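Local structure of nodulation protein S (Bradyrhizobium sp., 3OFJ) at residues T181-V186 / L199-N204. The protein is probably an S-adenosylmethionine-dependent methyltransferase that takes part in the synthesis of Nod factors, the rhizobial nodulation signals. Sequence-based numbering, arbitrary orientation.
Sequences TEVERV and LARFRN
V183 N gives its hydrogen to R201 O at 2.6 Å, and the same carbonyl accepts a weak bond from E184 N at 3.4 Å, so two successive residues of 181-186 face R201: a classic beta bulge in an antiparallel pair. R201 N in turn donates to E184 O (2.8 Å). Beyond the bulge, T181 and R203 on one side and V186 and L199 on the other form regular hydrogen-bonded pairs with two bonds each. On the face that carries E182, R185, A200 and F202, R185 grips the E182 carboxylate side-on; NE meets OE2 at 3.0 Å, in the guanidinium plane, and NH2 reaches OE1, both oxygens using their syn lone pairs. With CG anti to the backbone N (chi1 170°), E182 crosses F202 at a slant, E182 CB 3.5 Å from F202 CE1, its carboxylate plane turned 80° to the ring. Replacing E182 by an alanine is likely to leave the R185 guanidinium without its bidentate partner and free to turn. V183 points toward the partner strand, its CG2 at the edge of the R203 guanidinium, 3.7 Å from R203 NE; on the face opposite E182, V186 CG2 meets L199 CD1 at 3.8 Å. The two strands form the C-terminal hairpin of the Rossmann-like methyltransferase sheet, 181-187 outermost and 197-203 against 148-155. Helix 169-179 covers the E182 face through I173 and T177; helix 33-47 lies against the other, where R44 forms a salt bridge with E184.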
# COMPACT_ATOMS: atom_id res chain seq x y z
N THR A 181 -12.68 -9.38 2.54
CA THR A 181 -12.90 -10.30 1.43
C THR A 181 -11.87 -10.06 0.31
O THR A 181 -11.88 -9.02 -0.37
CB THR A 181 -14.36 -10.16 0.82
OG1 THR A 181 -15.35 -10.35 1.84
CG2 THR A 181 -14.61 -11.15 -0.31
N GLU A 182 -10.97 -11.02 0.14
CA GLU A 182 -10.15 -11.05 -1.06
C GLU A 182 -11.07 -11.04 -2.30
O GLU A 182 -12.00 -11.86 -2.39
CB GLU A 182 -9.27 -12.29 -1.08
CG GLU A 182 -8.62 -12.47 -2.39
CD GLU A 182 -7.25 -13.09 -2.29
OE1 GLU A 182 -6.71 -13.20 -1.18
OE2 GLU A 182 -6.71 -13.46 -3.36
N VAL A 183 -10.82 -10.12 -3.22
CA VAL A 183 -11.57 -10.02 -4.48
C VAL A 183 -10.76 -10.59 -5.65
O VAL A 183 -11.32 -11.13 -6.59
CB VAL A 183 -11.89 -8.55 -4.80
CG1 VAL A 183 -12.45 -8.42 -6.21
CG2 VAL A 183 -12.85 -7.98 -3.80
N GLU A 184 -9.45 -10.46 -5.58
CA GLU A 184 -8.58 -10.70 -6.72
C GLU A 184 -7.14 -10.72 -6.25
O GLU A 184 -6.79 -10.10 -5.24
CB GLU A 184 -8.74 -9.54 -7.71
CG GLU A 184 -8.22 -9.82 -9.11
CD GLU A 184 -8.27 -8.58 -9.98
OE1 GLU A 184 -8.98 -7.58 -9.65
OE2 GLU A 184 -7.56 -8.61 -11.00
N ARG A 185 -6.29 -11.42 -7.00
CA ARG A 185 -4.86 -11.31 -6.81
C ARG A 185 -4.11 -11.44 -8.12
O ARG A 185 -4.66 -11.89 -9.11
CB ARG A 185 -4.35 -12.34 -5.78
CG ARG A 185 -4.15 -13.74 -6.33
CD ARG A 185 -3.40 -14.60 -5.32
NE ARG A 185 -4.09 -14.64 -4.03
CZ ARG A 185 -3.61 -15.17 -2.91
NH1 ARG A 185 -2.39 -15.72 -2.90
NH2 ARG A 185 -4.34 -15.14 -1.78
N VAL A 186 -2.85 -11.03 -8.10
CA VAL A 186 -1.96 -11.18 -9.24
C VAL A 186 -0.57 -11.40 -8.72
O VAL A 186 -0.19 -10.86 -7.68
CB VAL A 186 -1.95 -9.93 -10.21
CG1 VAL A 186 -3.15 -9.97 -11.16
CG2 VAL A 186 -1.86 -8.61 -9.44
N LEU A 199 0.28 -9.42 -5.23
CA LEU A 199 -0.63 -8.32 -4.95
C LEU A 199 -2.01 -8.89 -4.79
O LEU A 199 -2.37 -9.78 -5.49
CB LEU A 199 -0.61 -7.27 -6.10
CG LEU A 199 0.68 -7.10 -6.92
CD1 LEU A 199 0.47 -6.08 -7.92
CD2 LEU A 199 1.93 -6.73 -6.09
N ALA A 200 -2.80 -8.36 -3.89
CA ALA A 200 -4.15 -8.87 -3.73
C ALA A 200 -5.05 -7.69 -3.42
O ALA A 200 -4.58 -6.68 -2.91
CB ALA A 200 -4.20 -9.86 -2.58
N ARG A 201 -6.34 -7.83 -3.69
CA ARG A 201 -7.23 -6.73 -3.53
C ARG A 201 -8.37 -7.25 -2.73
O ARG A 201 -8.99 -8.23 -3.10
CB ARG A 201 -7.65 -6.19 -4.89
CG ARG A 201 -8.93 -5.38 -4.91
CD ARG A 201 -8.95 -4.52 -6.12
NE ARG A 201 -10.04 -3.56 -6.04
CZ ARG A 201 -11.25 -3.78 -6.56
NH1 ARG A 201 -11.50 -4.92 -7.22
NH2 ARG A 201 -12.20 -2.86 -6.43
N PHE A 202 -8.64 -6.57 -1.61
CA PHE A 202 -9.67 -6.94 -0.67
C PHE A 202 -10.74 -5.86 -0.68
O PHE A 202 -10.44 -4.67 -0.92
CB PHE A 202 -9.05 -7.11 0.73
CG PHE A 202 -8.00 -8.18 0.80
CD1 PHE A 202 -8.33 -9.46 1.16
CD2 PHE A 202 -6.69 -7.92 0.46
CE1 PHE A 202 -7.37 -10.47 1.19
CE2 PHE A 202 -5.73 -8.92 0.49
CZ PHE A 202 -6.07 -10.19 0.84
N ARG A 203 -11.98 -6.29 -0.44
CA ARG A 203 -13.12 -5.40 -0.21
C ARG A 203 -13.44 -5.41 1.27
O ARG A 203 -13.29 -6.43 1.95
CB ARG A 203 -14.33 -5.94 -0.97
CG ARG A 203 -15.64 -5.15 -0.92
CD ARG A 203 -16.64 -5.74 -2.00
NE ARG A 203 -15.96 -6.03 -3.29
CZ ARG A 203 -15.99 -5.27 -4.40
NH1 ARG A 203 -16.73 -4.15 -4.45
NH2 ARG A 203 -15.29 -5.63 -5.48
N ASN A 204 -13.88 -4.27 1.79
CA ASN A 204 -14.38 -4.28 3.13
C ASN A 204 -15.88 -4.52 3.05
O ASN A 204 -16.60 -3.67 2.50
CB ASN A 204 -14.09 -2.94 3.80
CG ASN A 204 -14.59 -2.89 5.23
OD1 ASN A 204 -14.61 -3.91 5.94
ND2 ASN A 204 -15.01 -1.70 5.65